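Local atomic coordinates of Non-reducing end beta-L-arabinofuranosidase (Bacteroides thetaiotaomicron, PDB entry 5MQO), a protein that probably hydrolyses terminal glycosidic bonds in plant pectin, as a family GH127 glycoside hydrolase of a gut bacterium. Residues Thr26-Ser31 and Met395-Gly400; Gly247-Tyr252 and Val307-Ala312; Tyr427-Pro432 and Ser454-Pro459. One frame throughout, in Å; residues are numbered along the deposited sequence.

Contact 1. Residues Thr26-Ser31 and Met395-Gly400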
loop_
_atom_site.group_PDB
_atom_site.type_symbol
_atom_site.label_atom_id
_atom_site.label_comp_id
_atom_site.label_asym_id
_atom_site.label_seq_id
_atom_site.Cartn_x
_atom_site.Cartn_y
_atom_site.Cartn_z
ATOM N N THR A 26 7.815 6.608 9.670
ATOM C CA THR A 26 8.759 5.635 10.226
ATOM C C THR A 26 10.217 6.084 10.135
ATOM O O THR A 26 10.742 6.396 9.066
ATOM C CB THR A 26 8.592 4.207 9.643
ATOM O OG1 THR A 26 8.431 4.266 8.227
ATOM C CG2 THR A 26 7.356 3.563 10.252
ATOM N N ASP A 27 10.876 6.005 11.278
ATOM C CA ASP A 27 12.143 6.607 11.468
ATOM C C ASP A 27 13.284 5.601 11.586
ATOM O O ASP A 27 13.693 5.256 12.694
ATOM C CB ASP A 27 12.030 7.433 12.726
ATOM C CG ASP A 27 13.228 8.260 12.971
ATOM O OD1 ASP A 27 13.998 8.479 12.013
ATOM O OD2 ASP A 27 13.378 8.695 14.132
ATOM N N MET A 28 13.838 5.184 10.446
ATOM C CA MET A 28 15.062 4.364 10.403
ATOM C C MET A 28 16.360 5.224 10.440
ATOM O O MET A 28 17.446 4.766 10.103
ATOM C CB MET A 28 15.034 3.450 9.169
ATOM C CG MET A 28 13.867 2.487 9.209
ATOM S SD MET A 28 13.679 1.193 7.967
ATOM C CE MET A 28 15.346 0.648 7.811
ATOM N N SER A 29 16.252 6.463 10.902
ATOM C CA SER A 29 17.360 7.399 10.853
ATOM C C SER A 29 18.559 6.999 11.731
ATOM O O SER A 29 19.676 7.315 11.383
ATOM C CB SER A 29 16.851 8.783 11.225
ATOM O OG SER A 29 16.398 8.785 12.570
ATOM N N GLN A 30 18.311 6.294 12.840
ATOM C CA GLN A 30 19.360 5.720 13.717
ATOM C C GLN A 30 19.586 4.225 13.500
ATOM O O GLN A 30 20.363 3.617 14.230
ATOM C CB GLN A 30 18.996 5.874 15.207
ATOM C CG GLN A 30 18.502 7.241 15.641
ATOM C CD GLN A 30 19.613 8.272 15.683
ATOM O OE1 GLN A 30 20.508 8.176 16.515
ATOM N NE2 GLN A 30 19.562 9.265 14.783
ATOM N N SER A 31 18.901 3.617 12.545
ATOM C CA SER A 31 18.921 2.163 12.441
ATOM C C SER A 31 20.234 1.710 11.806
ATOM O O SER A 31 20.590 2.213 10.768
ATOM C CB SER A 31 17.706 1.683 11.649
ATOM O OG SER A 31 16.524 2.042 12.339
ATOM N N MET A 395 11.590 -2.775 3.064
ATOM C CA MET A 395 12.624 -3.355 2.201
ATOM C C MET A 395 13.382 -2.282 1.387
ATOM O O MET A 395 14.605 -2.357 1.244
ATOM C CB MET A 395 12.037 -4.431 1.293
ATOM C CG MET A 395 11.472 -5.622 2.063
ATOM S SD MET A 395 12.674 -6.663 2.905
ATOM C CE MET A 395 13.480 -7.410 1.498
ATOM N N LEU A 396 12.665 -1.283 0.892
ATOM C CA LEU A 396 13.319 -0.126 0.296
ATOM C C LEU A 396 14.330 0.512 1.263
ATOM O O LEU A 396 15.503 0.680 0.892
ATOM C CB LEU A 396 12.306 0.928 -0.153
ATOM C CG LEU A 396 12.862 2.195 -0.829
ATOM C CD1 LEU A 396 13.536 1.874 -2.168
ATOM C CD2 LEU A 396 11.727 3.188 -1.027
ATOM N N GLU A 397 13.892 0.843 2.482
ATOM C CA GLU A 397 14.755 1.598 3.433
ATOM C C GLU A 397 16.004 0.773 3.873
ATOM O O GLU A 397 17.092 1.290 3.979
ATOM C CB GLU A 397 13.938 2.138 4.638
ATOM C CG GLU A 397 12.767 3.056 4.233
ATOM C CD GLU A 397 12.469 4.227 5.181
ATOM O OE1 GLU A 397 12.338 4.079 6.435
ATOM O OE2 GLU A 397 12.340 5.343 4.640
ATOM N N VAL A 398 15.824 -0.522 4.066
ATOM C CA VAL A 398 16.910 -1.445 4.378
ATOM C C VAL A 398 17.907 -1.746 3.245
ATOM O O VAL A 398 19.013 -2.192 3.533
ATOM C CB VAL A 398 16.283 -2.782 4.833
ATOM C CG1 VAL A 398 17.249 -3.941 4.750
ATOM C CG2 VAL A 398 15.729 -2.648 6.241
ATOM N N THR A 399 17.505 -1.576 1.983
ATOM C CA THR A 399 18.336 -1.975 0.817
ATOM C C THR A 399 18.709 -0.883 -0.191
ATOM O O THR A 399 19.692 -1.026 -0.912
ATOM C CB THR A 399 17.670 -3.102 -0.008
ATOM O OG1 THR A 399 16.437 -2.648 -0.576
ATOM C CG2 THR A 399 17.417 -4.295 0.844
ATOM N N GLY A 400 17.911 0.172 -0.296
ATOM C CA GLY A 400 18.173 1.207 -1.267
ATOM C C GLY A 400 17.835 0.814 -2.683
ATOM O O GLY A 400 18.155 1.552 -3.598
#

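Contact 2. Residues Gly247-Tyr252 and Val307-Ala312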
loop_
_atom_site.group_PDB
_atom_site.type_symbol
_atom_site.label_atom_id
_atom_site.label_comp_id
_atom_site.label_asym_id
_atom_site.label_seq_id
_atom_site.Cartn_x
_atom_site.Cartn_y
_atom_site.Cartn_z
ATOM N N GLY A 247 4.802 -1.531 15.591
ATOM C CA GLY A 247 4.610 -0.598 16.714
ATOM C C GLY A 247 5.686 -0.650 17.777
ATOM O O GLY A 247 6.130 0.385 18.267
ATOM N N VAL A 248 6.123 -1.866 18.110
ATOM C CA VAL A 248 7.136 -2.096 19.146
ATOM C C VAL A 248 8.536 -1.687 18.661
ATOM O O VAL A 248 9.297 -1.077 19.416
ATOM C CB VAL A 248 7.061 -3.551 19.729
ATOM C CG1 VAL A 248 7.535 -4.592 18.745
ATOM C CG2 VAL A 248 7.899 -3.701 20.986
ATOM N N VAL A 249 8.870 -1.977 17.404
ATOM C CA VAL A 249 10.139 -1.498 16.819
ATOM C C VAL A 249 10.084 0.027 16.625
ATOM O O VAL A 249 11.089 0.743 16.797
ATOM C CB VAL A 249 10.465 -2.179 15.475
ATOM C CG1 VAL A 249 11.716 -1.577 14.834
ATOM C CG2 VAL A 249 10.682 -3.669 15.668
ATOM N N GLU A 250 8.916 0.538 16.276
ATOM C CA GLU A 250 8.807 1.975 16.154
ATOM C C GLU A 250 8.930 2.657 17.537
ATOM O O GLU A 250 9.422 3.768 17.637
ATOM C CB GLU A 250 7.533 2.366 15.415
ATOM C CG GLU A 250 7.605 3.719 14.739
ATOM C CD GLU A 250 8.751 3.857 13.747
ATOM O OE1 GLU A 250 9.334 4.976 13.674
ATOM O OE2 GLU A 250 9.051 2.866 13.027
ATOM N N MET A 251 8.524 1.976 18.598
ATOM C CA MET A 251 8.715 2.521 19.935
ATOM C C MET A 251 10.144 2.486 20.386
ATOM O O MET A 251 10.580 3.418 21.071
ATOM C CB MET A 251 7.853 1.820 20.956
ATOM C CG MET A 251 6.533 2.531 21.133
ATOM S SD MET A 251 6.760 4.008 22.131
ATOM C CE MET A 251 5.069 4.546 22.075
ATOM N N TYR A 252 10.877 1.436 20.017
ATOM C CA TYR A 252 12.331 1.410 20.283
ATOM C C TYR A 252 13.011 2.554 19.551
ATOM O O TYR A 252 13.738 3.325 20.145
ATOM C CB TYR A 252 12.954 0.088 19.866
ATOM C CG TYR A 252 14.457 0.098 19.739
ATOM C CD1 TYR A 252 15.289 0.152 20.864
ATOM C CD2 TYR A 252 15.053 0.011 18.486
ATOM C CE1 TYR A 252 16.681 0.137 20.734
ATOM C CE2 TYR A 252 16.436 -0.004 18.338
ATOM C CZ TYR A 252 17.254 0.063 19.458
ATOM O OH TYR A 252 18.620 0.032 19.249
ATOM N N VAL A 307 9.354 -8.014 10.506
ATOM C CA VAL A 307 10.669 -8.650 10.481
ATOM C C VAL A 307 11.742 -7.767 9.814
ATOM O O VAL A 307 12.886 -7.730 10.263
ATOM C CB VAL A 307 10.580 -10.050 9.828
ATOM C CG1 VAL A 307 11.954 -10.650 9.528
ATOM C CG2 VAL A 307 9.809 -10.988 10.753
ATOM N N ALA A 308 11.359 -7.056 8.755
ATOM C CA ALA A 308 12.247 -6.134 8.078
ATOM C C ALA A 308 12.640 -5.025 9.004
ATOM O O ALA A 308 13.792 -4.610 9.033
ATOM C CB ALA A 308 11.592 -5.566 6.852
ATOM N N ASP A 309 11.669 -4.566 9.781
ATOM C CA ASP A 309 11.926 -3.605 10.854
ATOM C C ASP A 309 12.913 -4.118 11.920
ATOM O O ASP A 309 13.806 -3.380 12.341
ATOM C CB ASP A 309 10.604 -3.132 11.481
ATOM C CG ASP A 309 10.067 -1.884 10.823
ATOM O OD1 ASP A 309 10.873 -1.143 10.220
ATOM O OD2 ASP A 309 8.848 -1.629 10.933
ATOM N N VAL A 310 12.797 -5.379 12.326
ATOM C CA VAL A 310 13.801 -5.961 13.235
ATOM C C VAL A 310 15.138 -6.059 12.535
ATOM O O VAL A 310 16.160 -5.683 13.130
ATOM C CB VAL A 310 13.382 -7.322 13.816
ATOM C CG1 VAL A 310 14.552 -8.006 14.551
ATOM C CG2 VAL A 310 12.182 -7.111 14.745
ATOM N N TYR A 311 15.137 -6.493 11.268
ATOM C CA TYR A 311 16.389 -6.564 10.504
ATOM C C TYR A 311 17.094 -5.204 10.447
ATOM O O TYR A 311 18.307 -5.135 10.595
ATOM C CB TYR A 311 16.197 -7.129 9.094
ATOM C CG TYR A 311 17.487 -7.043 8.348
ATOM C CD1 TYR A 311 18.494 -7.992 8.545
ATOM C CD2 TYR A 311 17.761 -5.939 7.530
ATOM C CE1 TYR A 311 19.723 -7.874 7.897
ATOM C CE2 TYR A 311 18.974 -5.813 6.881
ATOM C CZ TYR A 311 19.940 -6.771 7.060
ATOM O OH TYR A 311 21.105 -6.573 6.396
ATOM N N ALA A 312 16.329 -4.130 10.256
ATOM C CA ALA A 312 16.895 -2.775 10.215
ATOM C C ALA A 312 17.769 -2.453 11.423
ATOM O O ALA A 312 18.721 -1.691 11.304
ATOM C CB ALA A 312 15.790 -1.739 10.121
#

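Contact 3. Residues Tyr427-Pro432 and Ser454-Pro459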
loop_
_atom_site.group_PDB
_atom_site.type_symbol
_atom_site.label_atom_id
_atom_site.label_comp_id
_atom_site.label_asym_id
_atom_site.label_seq_id
_atom_site.Cartn_x
_atom_site.Cartn_y
_atom_site.Cartn_z
ATOM N N TYR A 427 -16.291 2.317 1.506
ATOM C CA TYR A 427 -15.133 1.435 1.504
ATOM C C TYR A 427 -15.399 -0.008 0.988
ATOM O O TYR A 427 -16.475 -0.575 1.176
ATOM C CB TYR A 427 -14.554 1.362 2.906
ATOM C CG TYR A 427 -14.055 2.674 3.416
ATOM C CD1 TYR A 427 -14.931 3.605 3.989
ATOM C CD2 TYR A 427 -12.697 2.999 3.366
ATOM C CE1 TYR A 427 -14.471 4.836 4.483
ATOM C CE2 TYR A 427 -12.219 4.220 3.867
ATOM C CZ TYR A 427 -13.104 5.142 4.422
ATOM O OH TYR A 427 -12.642 6.346 4.913
ATOM N N PHE A 428 -14.387 -0.586 0.339
ATOM C CA PHE A 428 -14.363 -2.012 0.050
ATOM C C PHE A 428 -13.613 -2.754 1.136
ATOM O O PHE A 428 -12.533 -2.314 1.537
ATOM C CB PHE A 428 -13.588 -2.324 -1.265
ATOM C CG PHE A 428 -14.403 -2.249 -2.521
ATOM C CD1 PHE A 428 -15.686 -2.799 -2.593
ATOM C CD2 PHE A 428 -13.856 -1.678 -3.652
ATOM C CE1 PHE A 428 -16.410 -2.738 -3.760
ATOM C CE2 PHE A 428 -14.583 -1.600 -4.814
ATOM C CZ PHE A 428 -15.858 -2.133 -4.873
ATOM N N TYR A 429 -14.139 -3.917 1.508
ATOM C CA TYR A 429 -13.347 -4.957 2.166
ATOM C C TYR A 429 -12.545 -5.782 1.116
ATOM O O TYR A 429 -11.310 -5.722 1.110
ATOM C CB TYR A 429 -14.257 -5.858 2.987
ATOM C CG TYR A 429 -13.555 -6.810 3.947
ATOM C CD1 TYR A 429 -12.938 -6.341 5.128
ATOM C CD2 TYR A 429 -13.554 -8.181 3.715
ATOM C CE1 TYR A 429 -12.329 -7.223 6.024
ATOM C CE2 TYR A 429 -12.947 -9.064 4.599
ATOM C CZ TYR A 429 -12.345 -8.589 5.750
ATOM O OH TYR A 429 -11.749 -9.473 6.604
ATOM N N THR A 430 -13.234 -6.532 0.232
ATOM C CA THR A 430 -12.586 -7.223 -0.898
ATOM C C THR A 430 -12.293 -6.284 -2.103
ATOM O O THR A 430 -13.027 -5.324 -2.356
ATOM C CB THR A 430 -13.445 -8.395 -1.423
ATOM O OG1 THR A 430 -14.784 -7.946 -1.665
ATOM C CG2 THR A 430 -13.467 -9.514 -0.451
ATOM N N ASN A 431 -11.242 -6.619 -2.851
ATOM C CA ASN A 431 -10.863 -5.951 -4.084
ATOM C C ASN A 431 -10.755 -6.957 -5.245
ATOM O O ASN A 431 -9.648 -7.274 -5.700
ATOM C CB ASN A 431 -9.536 -5.245 -3.900
ATOM C CG ASN A 431 -9.665 -4.041 -3.039
ATOM O OD1 ASN A 431 -10.033 -2.962 -3.506
ATOM N ND2 ASN A 431 -9.387 -4.210 -1.777
ATOM N N PRO A 432 -11.904 -7.421 -5.758
ATOM C CA PRO A 432 -11.871 -8.383 -6.844
ATOM C C PRO A 432 -11.329 -7.791 -8.144
ATOM O O PRO A 432 -11.328 -6.577 -8.310
ATOM C CB PRO A 432 -13.358 -8.774 -7.001
ATOM C CG PRO A 432 -14.109 -7.574 -6.594
ATOM C CD PRO A 432 -13.252 -6.846 -5.585
ATOM N N SER A 454 -18.437 0.145 10.930
ATOM C CA SER A 454 -19.002 -0.758 11.957
ATOM C C SER A 454 -18.387 -2.175 12.041
ATOM O O SER A 454 -17.652 -2.468 12.988
ATOM C CB SER A 454 -20.531 -0.855 11.778
ATOM O OG SER A 454 -21.142 0.420 11.809
ATOM N N CYS A 455 -18.662 -3.018 11.031
ATOM C CA CYS A 455 -18.241 -4.445 11.011
ATOM C C CYS A 455 -16.742 -4.680 10.696
ATOM O O CYS A 455 -16.104 -5.536 11.317
ATOM C CB CYS A 455 -19.127 -5.282 10.049
ATOM S SG CYS A 455 -20.487 -6.196 10.846
ATOM N N PHE A 456 -16.187 -3.922 9.752
ATOM C CA PHE A 456 -14.815 -4.153 9.284
ATOM C C PHE A 456 -13.862 -3.293 10.139
ATOM O O PHE A 456 -14.189 -2.155 10.494
ATOM C CB PHE A 456 -14.639 -3.834 7.777
ATOM C CG PHE A 456 -15.923 -3.826 6.965
ATOM C CD1 PHE A 456 -16.852 -4.870 7.062
ATOM C CD2 PHE A 456 -16.197 -2.767 6.076
ATOM C CE1 PHE A 456 -18.027 -4.849 6.311
ATOM C CE2 PHE A 456 -17.367 -2.751 5.320
ATOM C CZ PHE A 456 -18.285 -3.791 5.442
ATOM N N CYS A 457 -12.692 -3.840 10.481
ATOM C CA CYS A 457 -11.622 -3.055 11.134
ATOM C C CYS A 457 -10.652 -2.439 10.110
ATOM O O CYS A 457 -9.738 -1.702 10.487
ATOM C CB CYS A 457 -10.849 -3.921 12.144
ATOM S SG CYS A 457 -9.694 -5.123 11.428
ATOM N N CYS A 458 -10.860 -2.737 8.826
ATOM C CA CYS A 458 -9.970 -2.292 7.758
ATOM C C CYS A 458 -10.128 -0.803 7.293
ATOM O O CYS A 458 -9.100 -0.148 7.050
ATOM C CB CYS A 458 -10.067 -3.272 6.567
ATOM S SG CYS A 458 -8.615 -3.383 5.471
ATOM N N PRO A 459 -11.379 -0.257 7.178
ATOM C CA PRO A 459 -11.524 1.123 6.665
ATOM C C PRO A 459 -10.724 2.188 7.438
ATOM O O PRO A 459 -10.102 3.042 6.808
ATOM C CB PRO A 459 -13.044 1.385 6.705
ATOM C CG PRO A 459 -13.652 0.042 6.702
ATOM C CD PRO A 459 -12.696 -0.847 7.450
#

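Contact 1. Residues Thr26-Ser31 and Met395-Gly400
M28 and E397 mark the closest backbone approach here, their CA atoms 7.5 Å apart, where an irregular N-terminal loop lies against the last turn of helix 382-399. The loop folds into an Asx turn at D27 and then a type I beta turn from M28 to S31, while the helix stops at T399 and G400 follows with a positive phi of 75°, which favours glycine. The contact thus fastens the loop before strand 37-38 to helix 382-399, one helix of the (alpha/alpha)6 barrel known from GH127 enzymes. M28 carries it: a long, flexible, apolar chain that can follow an uneven helix surface. Its CG stands anti to its own carbonyl carbon, chi1 -62°, which sends the thioether toward the helix, and the bend at chi3 turns the methyl along it. SD rests on E397 CB at 3.5 Å, and CE packs on V398 CG2 at 3.7 Å. E397 offers its aliphatic root to the sulfur, while its OE1 lies beside M28 CG at 3.5 Å in plain van der Waals contact. Were this methionine an alanine, loss of the thioether would probably open a gap between turn and helix and leave E397 CB and V398 CG2 without that neighbour. M28 also touches R253 of helix 243-255, and the backbone of E397 is hydrogen-bonded to K35 and M36. Within the loop, D27 OD1 accepts from S29 N at 3.2 Å, the donor standing above the carboxylate plane. Near the helix end, T399 turns its hydroxyl back on the preceding turn, OG1 donating to M395 O over 2.6 Å.

Contact 2. Residues Gly247-Tyr252 and Val307-Ala312
V249 of helix 243-255 faces D309 of helix 297-314 with 6.6 Å between their CA atoms, and the two segments run in broadly the same direction, as neighbouring helices of the catalytic domain. The tight part is small and centred on V249, whose forked side chain is short enough to admit close approach yet touches two residues at once. CG1, anti to the backbone N (chi1 175°), reaches the backbone of the opposite helix, lying 3.7 Å from D309 O and 3.9 Å from D309 CB. The other branch, CG2, meets V310 CG2 at 3.9 Å, methyl against methyl, with the two side chains at about a right angle. Of the D309 side chain, CB is what V249 meets, while the carboxylate turns to arginines. On this polar flank the packing is looser: E250 OE2 and D309 OD2 stay 5.0 Å apart, and R253 forms salt bridges to both residues. R206 gives E250 a second arginine, and R394 does the same for D309, so the two buried carboxylates are bridged by R253, a link between the helices beside the methyl contact. Y252, partly exposed, makes no contact with 307-312. Around the pair, V248 and V310 both rest on helix 258-270, M251 packs on helix 212-230, and A308 and Y311 lean on helix 382-399.

Contact 3. Residues Tyr427-Pro432 and Ser454-Pro459
F456 is the first residue of 454-459 to meet the other loop, its CB lying 4.0 Å from CD1 of Y429. The two rings are inclined at 44° with centroids 5.8 Å apart, an oblique aromatic pair. Y429 swings its ring across with CG anti to the backbone N (chi1 -168°), and its hydroxyl is hydrogen-bonded to Q365. After C457, whose carbonyl accepts from K105, comes C458. Its CB brushes Y429 CD1 at 4.4 Å, while its sulfur forms a disulfide with C383, a covalent tie from the start of helix 458-466 to helix 382-399. P459 then makes the closest apposition: its CB sits over one face of the Y427 ring, 3.8 Å from the centroid and 17° off the normal, a CH-pi contact. Proline suits the first turn of a helix, where its missing N-H costs nothing, and its rigid ring gives the tyrosine a firm surface; its CG also lies at the edge of the F456 ring. The start of helix 458-466 is thus held between the loop that leads to strand 434-435 and, through the disulfide, helix 382-399, whose T382 is also hydrogen-bonded to the backbone of Y429.

Contacts 1 and 2 are neighbours, their centres 10 Å apart, and they touch: D27 N probably hydrogen-bonds to E250 OE1, and the M28 methyl packs on A312. Along the chain, 247-252 and 307-312 fall between the two halves of contact 1, so the N-terminal loop packs against helices that come later in the sequence. Contact 3 comes after both, about 30 Å from contact 1 and 27 Å from contact 2, centre to centre. Contacts 1 and 3 lie on opposite sides of the chain's centre, yet helix 382-399 relates them, carrying E397 near its end and C383 of the disulfide near its start. It therefore links two distant parts of the catalytic domain.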